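Long-range contacts in alginase (Pseudoalteromonas, PDB 4Q8K), which probably cleaves alginate by beta-elimination, acting as a polysaccharide lyase of family 18: residues 167-172 and 358-363; 183-188 and 320-325; 207-212 and 284-289. All coordinates share one frame; numbering follows the deposited sequence.

Interaction 1: residues 167-172 and 358-363; sequences DSTLVF and TMTNVS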
ATOM      1  N   ASP A 167      20.165   7.861   3.700  1.00 38.20           N
ATOM      2  CA  ASP A 167      19.755   7.522   5.063  1.00 36.33           C
ATOM      3  C   ASP A 167      18.374   8.015   5.466  1.00 34.84           C
ATOM      4  O   ASP A 167      17.851   7.595   6.457  1.00 32.38           O
ATOM      5  CB  ASP A 167      20.768   7.956   6.118  1.00 38.44           C
ATOM      6  CG  ASP A 167      21.044   9.427   6.106  1.00 44.79           C
ATOM      7  OD1 ASP A 167      20.212  10.207   5.673  1.00 44.09           O
ATOM      8  OD2 ASP A 167      22.131   9.812   6.536  1.00 49.08           O
ATOM      9  N   SER A 168      17.819   8.913   4.679  1.00 36.07           N
ATOM     10  CA  SER A 168      16.553   9.560   4.992  1.00 34.20           C
ATOM     11  C   SER A 168      15.428   9.348   3.956  1.00 32.45           C
ATOM     12  O   SER A 168      14.391   9.947   4.057  1.00 28.95           O
ATOM     13  CB  SER A 168      16.784  11.049   5.214  1.00 36.84           C
ATOM     14  OG  SER A 168      17.783  11.281   6.156  1.00 40.80           O
ATOM     15  N   THR A 169      15.639   8.477   2.980  1.00 34.28           N
ATOM     16  CA  THR A 169      14.678   8.320   1.887  1.00 29.41           C
ATOM     17  C   THR A 169      14.433   6.863   1.497  1.00 28.31           C
ATOM     18  O   THR A 169      15.372   6.086   1.345  1.00 28.96           O
ATOM     19  CB  THR A 169      15.146   9.076   0.631  1.00 31.05           C
ATOM     20  OG1 THR A 169      15.639  10.371   0.995  1.00 30.38           O
ATOM     21  CG2 THR A 169      14.003   9.224  -0.357  1.00 29.41           C
ATOM     22  N   LEU A 170      13.160   6.498   1.344  1.00 23.98           N
ATOM     23  CA  LEU A 170      12.797   5.195   0.803  1.00 22.72           C
ATOM     24  C   LEU A 170      12.143   5.379  -0.561  1.00 22.36           C
ATOM     25  O   LEU A 170      11.228   6.190  -0.717  1.00 22.57           O
ATOM     26  CB  LEU A 170      11.833   4.456   1.735  1.00 21.95           C
ATOM     27  CG  LEU A 170      12.337   4.079   3.131  1.00 26.07           C
ATOM     28  CD1 LEU A 170      11.209   3.482   3.947  1.00 22.83           C
ATOM     29  CD2 LEU A 170      13.501   3.100   3.041  1.00 25.38           C
ATOM     30  N   VAL A 171      12.625   4.637  -1.552  1.00 24.91           N
ATOM     31  CA  VAL A 171      12.045   4.693  -2.892  1.00 24.14           C
ATOM     32  C   VAL A 171      11.579   3.312  -3.312  1.00 24.68           C
ATOM     33  O   VAL A 171      12.381   2.386  -3.402  1.00 25.74           O
ATOM     34  CB  VAL A 171      13.055   5.214  -3.929  1.00 27.38           C
ATOM     35  CG1 VAL A 171      12.547   4.935  -5.341  1.00 27.64           C
ATOM     36  CG2 VAL A 171      13.313   6.698  -3.717  1.00 26.71           C
ATOM     37  N   PHE A 172      10.283   3.179  -3.570  1.00 21.70           N
ATOM     38  CA  PHE A 172       9.699   1.892  -3.933  1.00 20.91           C
ATOM     39  C   PHE A 172       9.339   1.878  -5.410  1.00 22.98           C
ATOM     40  O   PHE A 172       8.487   2.646  -5.861  1.00 21.79           O
ATOM     41  CB  PHE A 172       8.463   1.591  -3.081  1.00 20.44           C
ATOM     42  CG  PHE A 172       8.740   1.578  -1.595  1.00 20.19           C
ATOM     43  CD1 PHE A 172       9.233   0.435  -0.978  1.00 20.43           C
ATOM     44  CD2 PHE A 172       8.525   2.705  -0.824  1.00 18.35           C
ATOM     45  CE1 PHE A 172       9.493   0.412   0.384  1.00 20.06           C
ATOM     46  CE2 PHE A 172       8.788   2.686   0.545  1.00 20.37           C
ATOM     47  CZ  PHE A 172       9.271   1.547   1.141  1.00 21.65           C
ATOM     48  N   THR A 358       7.946   7.541  -3.124  1.00 22.14           N
ATOM     49  CA  THR A 358       9.065   8.012  -2.316  1.00 21.52           C
ATOM     50  C   THR A 358       8.557   8.390  -0.932  1.00 25.83           C
ATOM     51  O   THR A 358       7.648   9.203  -0.807  1.00 23.66           O
ATOM     52  CB  THR A 358       9.737   9.241  -2.952  1.00 28.15           C
ATOM     53  OG1 THR A 358      10.207   8.907  -4.263  1.00 28.70           O
ATOM     54  CG2 THR A 358      10.918   9.706  -2.113  1.00 29.29           C
ATOM     55  N   MET A 359       9.142   7.797   0.102  1.00 22.03           N
ATOM     56  CA  MET A 359       8.694   8.080   1.457  1.00 24.70           C
ATOM     57  C   MET A 359       9.800   8.698   2.290  1.00 25.69           C
ATOM     58  O   MET A 359      10.908   8.178   2.342  1.00 26.70           O
ATOM     59  CB  MET A 359       8.181   6.806   2.127  1.00 22.27           C
ATOM     60  CG  MET A 359       6.902   6.292   1.533  1.00 22.18           C
ATOM     61  SD  MET A 359       6.161   4.993   2.510  1.00 21.37           S
ATOM     62  CE  MET A 359       4.942   4.356   1.359  1.00 23.57           C
ATOM     63  N   THR A 360       9.478   9.822   2.926  1.00 23.33           N
ATOM     64  CA  THR A 360      10.396  10.553   3.780  1.00 25.67           C
ATOM     65  C   THR A 360       9.694  10.858   5.103  1.00 29.07           C
ATOM     66  O   THR A 360       8.490  10.604   5.252  1.00 24.07           O
ATOM     67  CB  THR A 360      10.820  11.880   3.131  1.00 26.55           C
ATOM     68  OG1 THR A 360       9.652  12.598   2.711  1.00 25.85           O
ATOM     69  CG2 THR A 360      11.730  11.628   1.914  1.00 27.54           C
ATOM     70  N   ASN A 361      10.443  11.407   6.060  1.00 28.95           N
ATOM     71  CA  ASN A 361       9.898  11.687   7.387  1.00 28.98           C
ATOM     72  C   ASN A 361       9.076  10.508   7.876  1.00 27.43           C
ATOM     73  O   ASN A 361       7.911  10.655   8.246  1.00 26.47           O
ATOM     74  CB  ASN A 361       9.018  12.933   7.364  1.00 28.17           C
ATOM     75  CG  ASN A 361       9.748  14.158   6.866  1.00 32.99           C
ATOM     76  OD1 ASN A 361       9.179  14.978   6.142  1.00 37.71           O
ATOM     77  ND2 ASN A 361      11.015  14.290   7.243  1.00 34.38           N
ATOM     78  N   VAL A 362       9.684   9.334   7.863  1.00 23.56           N
ATOM     79  CA  VAL A 362       8.977   8.116   8.196  1.00 25.72           C
ATOM     80  C   VAL A 362       9.111   7.786   9.676  1.00 28.68           C
ATOM     81  O   VAL A 362      10.194   7.907  10.249  1.00 29.26           O
ATOM     82  CB  VAL A 362       9.519   6.947   7.369  1.00 23.08           C
ATOM     83  CG1 VAL A 362       8.752   5.670   7.668  1.00 24.57           C
ATOM     84  CG2 VAL A 362       9.446   7.295   5.885  1.00 21.78           C
ATOM     85  N   SER A 363       8.010   7.378  10.294  1.00 25.40           N
ATOM     86  CA  SER A 363       8.067   6.824  11.640  1.00 27.56           C
ATOM     87  C   SER A 363       7.178   5.594  11.778  1.00 25.33           C
ATOM     88  O   SER A 363       6.167   5.453  11.098  1.00 23.35           O
ATOM     89  CB  SER A 363       7.720   7.879  12.697  1.00 29.79           C
ATOM     90  OG  SER A 363       6.425   8.402  12.481  1.00 28.42           O
TER
HETATM   91  O   HOH W   1      13.379  11.947   6.009  1.00 31.42           O
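M359 brings its thioether obliquely against the F172 ring, with SD 4.0 Å from CE2. The sulfur sits 66° off the ring normal and 5.2 Å from the ring centroid, an oblique Met-aromatic contact in which the two side chains cross at about a right angle. The extended chi2 (-169°) carries SD out to the ring. L170 shares this face, which F319 of strand 316-319 covers.

The backbones fix the register: L170 and M359 form an antiparallel hydrogen-bonded pair, with L170 N to M359 O at 3.0 Å and M359 N to L170 O at 2.8 Å. On the other face lie threonine methyls. T169 CG2, anti to its backbone N, meets T358 CG2 at 3.6 Å, while T169 OG1 turns to D166 OD1. Beyond the paired residues a water bridges the diverging chains, donating to S168 O and accepting from N361 N, each at 3.0 Å. N361, with positive phi and psi, marks the corner where strand 355-368 is broken.

Such pairing of an early strand of the lyase fold with its last strand is consistent with the concanavalin-like beta-jelly roll of alginate lyases.

Interaction 2: residues 183-188 and 320-325; sequences NGNGWR and GNYLQS. With SO4 (sulfate ion), chain D.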
ATOM      1  N   ASN A 183       0.039 -15.665  -4.835  1.00 28.54           N
ATOM      2  CA  ASN A 183      -1.324 -15.145  -4.972  1.00 27.41           C
ATOM      3  C   ASN A 183      -1.408 -13.697  -5.463  1.00 26.61           C
ATOM      4  O   ASN A 183      -2.502 -13.183  -5.714  1.00 23.91           O
ATOM      5  CB  ASN A 183      -2.069 -15.263  -3.642  1.00 28.82           C
ATOM      6  CG  ASN A 183      -2.311 -16.704  -3.227  1.00 32.71           C
ATOM      7  OD1 ASN A 183      -2.458 -17.587  -4.069  1.00 35.27           O
ATOM      8  ND2 ASN A 183      -2.366 -16.944  -1.920  1.00 32.88           N
ATOM      9  N   GLY A 184      -0.262 -13.037  -5.594  1.00 25.72           N
ATOM     10  CA  GLY A 184      -0.244 -11.623  -5.929  1.00 25.46           C
ATOM     11  C   GLY A 184      -0.867 -11.327  -7.278  1.00 27.70           C
ATOM     12  O   GLY A 184      -0.924 -12.202  -8.146  1.00 27.19           O
ATOM     13  N   ASN A 185      -1.164 -10.069  -7.489  1.00 30.72           N
ATOM     14  CA  ASN A 185      -1.836  -9.653  -8.692  1.00 31.67           C
ATOM     15  C   ASN A 185      -1.125  -8.426  -9.253  1.00 28.46           C
ATOM     16  O   ASN A 185      -1.703  -7.443  -9.601  1.00 28.80           O
ATOM     17  CB  ASN A 185      -3.356  -9.462  -8.449  1.00 37.41           C
ATOM     18  CG  ASN A 185      -3.689  -9.258  -6.974  1.00 37.77           C
ATOM     19  OD1 ASN A 185      -3.298  -8.258  -6.397  1.00 45.04           O
ATOM     20  ND2 ASN A 185      -4.251 -10.283  -6.335  1.00 32.87           N
ATOM     21  N   GLY A 186       0.181  -8.524  -9.303  1.00 25.49           N
ATOM     22  CA  GLY A 186       0.983  -7.435  -9.814  1.00 25.18           C
ATOM     23  C   GLY A 186       2.435  -7.586  -9.431  1.00 24.87           C
ATOM     24  O   GLY A 186       2.927  -8.700  -9.238  1.00 25.26           O
ATOM     25  N   TRP A 187       3.118  -6.456  -9.333  1.00 21.17           N
ATOM     26  CA  TRP A 187       4.510  -6.422  -8.909  1.00 23.28           C
ATOM     27  C   TRP A 187       4.581  -5.567  -7.668  1.00 21.50           C
ATOM     28  O   TRP A 187       3.874  -4.568  -7.578  1.00 20.98           O
ATOM     29  CB  TRP A 187       5.371  -5.772  -9.976  1.00 23.49           C
ATOM     30  CG  TRP A 187       5.894  -6.721 -11.001  1.00 22.05           C
ATOM     31  CD1 TRP A 187       5.927  -8.087 -10.924  1.00 23.99           C
ATOM     32  CD2 TRP A 187       6.441  -6.375 -12.270  1.00 24.72           C
ATOM     33  NE1 TRP A 187       6.486  -8.611 -12.070  1.00 24.12           N
ATOM     34  CE2 TRP A 187       6.819  -7.577 -12.905  1.00 25.58           C
ATOM     35  CE3 TRP A 187       6.675  -5.161 -12.921  1.00 24.90           C
ATOM     36  CZ2 TRP A 187       7.386  -7.599 -14.174  1.00 25.41           C
ATOM     37  CZ3 TRP A 187       7.254  -5.182 -14.174  1.00 26.57           C
ATOM     38  CH2 TRP A 187       7.608  -6.396 -14.785  1.00 27.58           C
ATOM     39  N   ARG A 188       5.434  -5.936  -6.718  1.00 21.55           N
ATOM     40  CA  ARG A 188       5.560  -5.129  -5.506  1.00 21.96           C
ATOM     41  C   ARG A 188       6.995  -4.794  -5.126  1.00 23.43           C
ATOM     42  O   ARG A 188       7.952  -5.483  -5.510  1.00 22.92           O
ATOM     43  CB  ARG A 188       4.854  -5.790  -4.314  1.00 19.61           C
ATOM     44  CG  ARG A 188       5.674  -6.894  -3.657  1.00 22.78           C
ATOM     45  CD  ARG A 188       4.866  -7.668  -2.640  1.00 20.83           C
ATOM     46  NE  ARG A 188       3.682  -8.281  -3.233  1.00 24.05           N
ATOM     47  CZ  ARG A 188       2.823  -9.051  -2.577  1.00 25.71           C
ATOM     48  NH1 ARG A 188       2.996  -9.307  -1.283  1.00 27.04           N
ATOM     49  NH2 ARG A 188       1.783  -9.568  -3.218  1.00 25.57           N
ATOM     50  N   GLY A 320       4.767   0.438   1.100  1.00 16.49           N
ATOM     51  CA  GLY A 320       5.641   0.554  -0.054  1.00 18.87           C
ATOM     52  C   GLY A 320       4.837   0.826  -1.311  1.00 19.60           C
ATOM     53  O   GLY A 320       4.026   1.749  -1.365  1.00 19.94           O
ATOM     54  N   ASN A 321       5.052   0.018  -2.339  1.00 20.35           N
ATOM     55  CA  ASN A 321       4.360   0.258  -3.590  1.00 19.99           C
ATOM     56  C   ASN A 321       4.046  -1.094  -4.198  1.00 19.62           C
ATOM     57  O   ASN A 321       4.932  -1.761  -4.749  1.00 20.37           O
ATOM     58  CB  ASN A 321       5.238   1.125  -4.503  1.00 19.71           C
ATOM     59  CG  ASN A 321       4.604   1.398  -5.860  1.00 19.95           C
ATOM     60  OD1 ASN A 321       3.570   0.833  -6.201  1.00 20.48           O
ATOM     61  ND2 ASN A 321       5.248   2.250  -6.645  1.00 21.04           N
ATOM     62  N   TYR A 322       2.795  -1.518  -4.035  1.00 20.69           N
ATOM     63  CA  TYR A 322       2.305  -2.766  -4.604  1.00 20.83           C
ATOM     64  C   TYR A 322       1.428  -2.435  -5.810  1.00 22.35           C
ATOM     65  O   TYR A 322       0.241  -2.165  -5.667  1.00 20.09           O
ATOM     66  CB  TYR A 322       1.501  -3.505  -3.541  1.00 20.74           C
ATOM     67  CG  TYR A 322       0.936  -4.849  -3.927  1.00 22.39           C
ATOM     68  CD1 TYR A 322       1.229  -5.444  -5.150  1.00 22.88           C
ATOM     69  CD2 TYR A 322       0.087  -5.524  -3.059  1.00 26.19           C
ATOM     70  CE1 TYR A 322       0.702  -6.674  -5.484  1.00 23.32           C
ATOM     71  CE2 TYR A 322      -0.452  -6.758  -3.389  1.00 27.69           C
ATOM     72  CZ  TYR A 322      -0.137  -7.325  -4.610  1.00 29.31           C
ATOM     73  OH  TYR A 322      -0.665  -8.553  -4.943  1.00 32.73           O
ATOM     74  N   LEU A 323       2.037  -2.460  -6.996  1.00 19.72           N
ATOM     75  CA  LEU A 323       1.381  -2.070  -8.245  1.00 22.24           C
ATOM     76  C   LEU A 323       0.406  -3.142  -8.740  1.00 21.35           C
ATOM     77  O   LEU A 323       0.782  -4.304  -8.929  1.00 21.82           O
ATOM     78  CB  LEU A 323       2.447  -1.785  -9.310  1.00 20.64           C
ATOM     79  CG  LEU A 323       2.030  -1.100 -10.620  1.00 23.51           C
ATOM     80  CD1 LEU A 323       1.563   0.327 -10.361  1.00 22.66           C
ATOM     81  CD2 LEU A 323       3.201  -1.125 -11.615  1.00 22.82           C
ATOM     82  N   GLN A 324      -0.849  -2.734  -8.934  1.00 18.58           N
ATOM     83  CA  GLN A 324      -1.946  -3.640  -9.234  1.00 21.38           C
ATOM     84  C   GLN A 324      -2.087  -3.833 -10.740  1.00 22.73           C
ATOM     85  O   GLN A 324      -2.132  -2.859 -11.485  1.00 23.37           O
ATOM     86  CB  GLN A 324      -3.256  -3.068  -8.679  1.00 20.91           C
ATOM     87  CG  GLN A 324      -3.226  -2.793  -7.170  1.00 20.76           C
ATOM     88  CD  GLN A 324      -3.049  -4.068  -6.353  1.00 24.67           C
ATOM     89  OE1 GLN A 324      -2.009  -4.276  -5.718  1.00 24.64           O
ATOM     90  NE2 GLN A 324      -4.067  -4.922  -6.359  1.00 25.19           N
ATOM     91  N   SER A 325      -2.154  -5.088 -11.181  1.00 22.67           N
ATOM     92  CA  SER A 325      -2.301  -5.366 -12.610  1.00 24.56           C
ATOM     93  C   SER A 325      -3.784  -5.375 -12.958  1.00 22.98           C
ATOM     94  O   SER A 325      -4.441  -6.406 -12.876  1.00 26.68           O
ATOM     95  CB  SER A 325      -1.651  -6.702 -12.976  1.00 24.09           C
ATOM     96  OG  SER A 325      -1.678  -6.909 -14.381  1.00 24.95           O
TER
HETATM   97  S   SO4 D 503       0.096 -12.122  -0.829  1.00 33.99           S
HETATM   98  O1  SO4 D 503       0.161 -13.508  -0.359  1.00 36.73           O
HETATM   99  O2  SO4 D 503      -1.147 -11.520  -0.343  1.00 34.61           O
HETATM  100  O3  SO4 D 503       1.263 -11.398  -0.332  1.00 35.97           O
HETATM  101  O4  SO4 D 503       0.095 -12.109  -2.286  1.00 36.56           O
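A cation-pi pair, R188 over Y322, marks the face of a curved sheet that in related alginate lyases lines the substrate cleft, so a place in that cleft is probable here. R188 CZ lies 4.2 Å from the Y322 ring centroid and 19° off the ring normal. Its chain bends at chi3 (59°), which sets NE over the ring centre, yet the guanidinium plane is tilted 46° from the ring, so this is no flat stack. The amide end of Q324 covers the opposite ring face.

The guanidinium also holds a sulfate, probably from the crystallisation liquor: R188 NH1 donates to O3 at 2.9 Å and NH2 to O4 at 3.2 Å. T181 OG1 binds the same ion, and E157 forms a salt bridge with NH1. The far end of Y322 is fixed as well, since N185 N donates to Y322 OH at 3.0 Å.

Main-chain bonds set the antiparallel register, with L323 N to W187 O at 2.9 Å and S325 N to N185 O also at 2.9 Å. Between them G186 CA approaches L323 O at 3.3 Å; a beta carbon on G186 would collide with that oxygen, so the close pairing depends on the absence of a side chain.

On the reverse face, W187 and L323 pack against F347 of helix 340-349 and P174 of helix 174-177, while Y322 and Q324 continue the sheet to strand 221-228.

Interaction 3: residues 207-212 and 284-289; sequences VFEATV and TFNLRV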
ATOM      1  N   VAL A 207       1.551   2.851  14.974  1.00 22.30           N
ATOM      2  CA  VAL A 207       1.420   4.107  14.266  1.00 23.17           C
ATOM      3  C   VAL A 207       2.446   4.124  13.144  1.00 25.39           C
ATOM      4  O   VAL A 207       3.639   3.922  13.391  1.00 25.71           O
ATOM      5  CB  VAL A 207       1.701   5.301  15.192  1.00 25.97           C
ATOM      6  CG1 VAL A 207       1.643   6.606  14.412  1.00 25.32           C
ATOM      7  CG2 VAL A 207       0.715   5.320  16.368  1.00 25.95           C
ATOM      8  N   PHE A 208       1.985   4.342  11.914  1.00 22.84           N
ATOM      9  CA  PHE A 208       2.886   4.554  10.793  1.00 21.77           C
ATOM     10  C   PHE A 208       2.583   5.924  10.216  1.00 23.47           C
ATOM     11  O   PHE A 208       1.420   6.265   9.987  1.00 23.39           O
ATOM     12  CB  PHE A 208       2.702   3.476   9.716  1.00 21.89           C
ATOM     13  CG  PHE A 208       3.514   3.716   8.463  1.00 22.17           C
ATOM     14  CD1 PHE A 208       4.805   3.243   8.364  1.00 20.59           C
ATOM     15  CD2 PHE A 208       2.976   4.410   7.382  1.00 20.76           C
ATOM     16  CE1 PHE A 208       5.560   3.453   7.205  1.00 23.25           C
ATOM     17  CE2 PHE A 208       3.715   4.634   6.236  1.00 20.71           C
ATOM     18  CZ  PHE A 208       5.014   4.150   6.146  1.00 20.15           C
ATOM     19  N   GLU A 209       3.627   6.721  10.017  1.00 20.98           N
ATOM     20  CA  GLU A 209       3.480   8.013   9.376  1.00 22.99           C
ATOM     21  C   GLU A 209       4.587   8.190   8.355  1.00 24.69           C
ATOM     22  O   GLU A 209       5.720   7.765   8.582  1.00 24.99           O
ATOM     23  CB  GLU A 209       3.511   9.153  10.399  1.00 27.15           C
ATOM     24  CG  GLU A 209       3.216  10.522   9.786  1.00 29.61           C
ATOM     25  CD  GLU A 209       2.740  11.551  10.799  1.00 36.07           C
ATOM     26  OE1 GLU A 209       2.784  11.277  12.019  1.00 38.69           O
ATOM     27  OE2 GLU A 209       2.309  12.640  10.364  1.00 40.94           O
ATOM     28  N   ALA A 210       4.246   8.807   7.230  1.00 18.80           N
ATOM     29  CA  ALA A 210       5.211   9.083   6.185  1.00 20.52           C
ATOM     30  C   ALA A 210       4.752  10.255   5.327  1.00 20.80           C
ATOM     31  O   ALA A 210       3.550  10.504   5.173  1.00 22.01           O
ATOM     32  CB  ALA A 210       5.424   7.847   5.328  1.00 19.37           C
ATOM     33  N   THR A 211       5.724  10.995   4.817  1.00 21.38           N
ATOM     34  CA  THR A 211       5.514  11.965   3.759  1.00 20.37           C
ATOM     35  C   THR A 211       5.699  11.199   2.448  1.00 22.37           C
ATOM     36  O   THR A 211       6.767  10.618   2.194  1.00 21.74           O
ATOM     37  CB  THR A 211       6.536  13.111   3.875  1.00 24.17           C
ATOM     38  OG1 THR A 211       6.270  13.859   5.068  1.00 27.72           O
ATOM     39  CG2 THR A 211       6.477  14.043   2.676  1.00 24.64           C
ATOM     40  N   VAL A 212       4.647  11.172   1.635  1.00 22.51           N
ATOM     41  CA  VAL A 212       4.605  10.302   0.471  1.00 19.04           C
ATOM     42  C   VAL A 212       4.504  11.075  -0.834  1.00 22.11           C
ATOM     43  O   VAL A 212       3.534  11.797  -1.064  1.00 22.38           O
ATOM     44  CB  VAL A 212       3.395   9.325   0.537  1.00 20.80           C
ATOM     45  CG1 VAL A 212       3.425   8.360  -0.650  1.00 19.93           C
ATOM     46  CG2 VAL A 212       3.376   8.560   1.844  1.00 18.73           C
ATOM     47  N   THR A 284       2.924  15.438  -3.404  1.00 26.34           N
ATOM     48  CA  THR A 284       3.281  14.794  -2.148  1.00 23.50           C
ATOM     49  C   THR A 284       2.169  15.009  -1.133  1.00 23.52           C
ATOM     50  O   THR A 284       1.530  16.060  -1.129  1.00 23.56           O
ATOM     51  CB  THR A 284       4.596  15.381  -1.582  1.00 26.64           C
ATOM     52  OG1 THR A 284       5.661  15.192  -2.527  1.00 29.90           O
ATOM     53  CG2 THR A 284       4.971  14.723  -0.255  1.00 26.40           C
ATOM     54  N   PHE A 285       1.917  14.004  -0.295  1.00 21.08           N
ATOM     55  CA  PHE A 285       0.933  14.147   0.778  1.00 22.56           C
ATOM     56  C   PHE A 285       1.435  13.471   2.045  1.00 22.29           C
ATOM     57  O   PHE A 285       2.440  12.758   2.019  1.00 25.52           O
ATOM     58  CB  PHE A 285      -0.427  13.582   0.358  1.00 22.20           C
ATOM     59  CG  PHE A 285      -0.443  12.078   0.154  1.00 20.42           C
ATOM     60  CD1 PHE A 285      -0.068  11.515  -1.049  1.00 22.82           C
ATOM     61  CD2 PHE A 285      -0.885  11.234   1.166  1.00 19.78           C
ATOM     62  CE1 PHE A 285      -0.104  10.136  -1.229  1.00 20.47           C
ATOM     63  CE2 PHE A 285      -0.928   9.870   0.993  1.00 20.89           C
ATOM     64  CZ  PHE A 285      -0.541   9.311  -0.206  1.00 18.38           C
ATOM     65  N   ASN A 286       0.746  13.709   3.155  1.00 23.65           N
ATOM     66  CA  ASN A 286       1.107  13.082   4.412  1.00 21.46           C
ATOM     67  C   ASN A 286       0.177  11.925   4.721  1.00 23.02           C
ATOM     68  O   ASN A 286      -1.048  12.054   4.621  1.00 20.94           O
ATOM     69  CB  ASN A 286       1.064  14.108   5.551  1.00 23.68           C
ATOM     70  CG  ASN A 286       1.766  13.618   6.805  1.00 31.66           C
ATOM     71  OD1 ASN A 286       2.996  13.639   6.883  1.00 38.16           O
ATOM     72  ND2 ASN A 286       0.992  13.182   7.794  1.00 31.82           N
ATOM     73  N   LEU A 287       0.762  10.791   5.089  1.00 22.67           N
ATOM     74  CA  LEU A 287      -0.005   9.600   5.419  1.00 19.64           C
ATOM     75  C   LEU A 287       0.205   9.197   6.874  1.00 22.46           C
ATOM     76  O   LEU A 287       1.334   9.040   7.324  1.00 21.77           O
ATOM     77  CB  LEU A 287       0.388   8.429   4.510  1.00 18.88           C
ATOM     78  CG  LEU A 287      -0.331   7.104   4.782  1.00 21.52           C
ATOM     79  CD1 LEU A 287      -1.814   7.198   4.494  1.00 18.45           C
ATOM     80  CD2 LEU A 287       0.301   5.994   3.930  1.00 20.61           C
ATOM     81  N   ARG A 288      -0.886   9.028   7.605  1.00 21.72           N
ATOM     82  CA  ARG A 288      -0.807   8.497   8.966  1.00 20.26           C
ATOM     83  C   ARG A 288      -1.793   7.350   9.140  1.00 23.43           C
ATOM     84  O   ARG A 288      -2.995   7.513   8.942  1.00 21.93           O
ATOM     85  CB  ARG A 288      -1.067   9.588  10.018  1.00 23.49           C
ATOM     86  CG  ARG A 288      -0.825   9.124  11.456  1.00 28.47           C
ATOM     87  CD  ARG A 288      -0.719  10.316  12.423  1.00 35.88           C
ATOM     88  NE  ARG A 288      -0.251   9.913  13.752  1.00 36.93           N
ATOM     89  CZ  ARG A 288      -1.062   9.702  14.779  1.00 40.75           C
ATOM     90  NH1 ARG A 288      -0.587   9.330  15.964  1.00 41.41           N
ATOM     91  NH2 ARG A 288      -2.365   9.871  14.617  1.00 46.48           N
ATOM     92  N   VAL A 289      -1.274   6.186   9.511  1.00 19.02           N
ATOM     93  CA  VAL A 289      -2.099   5.015   9.741  1.00 19.06           C
ATOM     94  C   VAL A 289      -1.924   4.592  11.184  1.00 22.86           C
ATOM     95  O   VAL A 289      -0.801   4.361  11.632  1.00 23.85           O
ATOM     96  CB  VAL A 289      -1.678   3.844   8.823  1.00 20.72           C
ATOM     97  CG1 VAL A 289      -2.536   2.624   9.087  1.00 19.64           C
ATOM     98  CG2 VAL A 289      -1.779   4.263   7.367  1.00 18.61           C
TER
HETATM   99  O   HOH W   2       5.527  12.505   7.645  1.00 34.58           O
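F208 O is gripped twice from strand 284-292: V289 N donates to it at 2.7 Å and 170°, and R288 CA adds a C-H...O contact at 3.3 Å. This is one rung of a regular antiparallel ladder inside the seven-stranded sheet of the lyase's jelly-roll sandwich. The hydrogen-bonded pairs F208-V289, A210-L287 and V212-F285 alternate with the non-hydrogen-bonded pairs E209-R288 and T211-N286. At the other end of the ladder V212 N reaches F285 O at 2.7 Å.

Side chains sort by face. E209, T211, N286 and R288 make the polar one. N286 ND2 donates to E209 OE2 at 2.9 Å, meeting the oxygen on its anti side and 23° out of the carboxylate plane, with the acceptor close to the amide plane. The other carboxylate oxygen, OE1, forms a long salt bridge with R288 NE at 3.8 Å. An alanine in place of E209 removes the carboxylate and would probably leave N286 ND2 without this acceptor, R288 without its ion pair and the amide freer to turn. A water donates to N286 OD1 at 2.9 Å and also binds T211 OG1, whose further partner is N361 OD1.

The opposite face is apolar and meets I224 and S225 of strand 221-228 in the facing sheet. F285 CG lies between its backbone N and carbonyl carbon (chi1 67°), and V212 CB sits over one face of the ring in a CH-pi contact, 4.2 Å from the centroid and offset toward the rim.

Back on the polar side, T211 CG2 and T284 CG2 are pressed to 3.4 Å, tighter than usual for two methyl carbons.

Overall arrangement
Interactions 1 and 3 belong to one antiparallel sheet, their centres about 10 Å apart, where strands 355-368 and 204-216 run side by side; T360 O to T211 N is a probable hydrogen bond between them. Interaction 2 lies in the second sheet, its centre about 19 Å from that of interaction 1 and 20 Å from that of interaction 3. It touches interaction 1 where the F172 ring packs on G320, but not interaction 3, whose nearest atoms are about 6 Å away. Along the chain the contacts are nested, 3 inside 2 inside 1, so the sandwich is closed by pairing sequence-distant strands, with the probable cleft on one sheet.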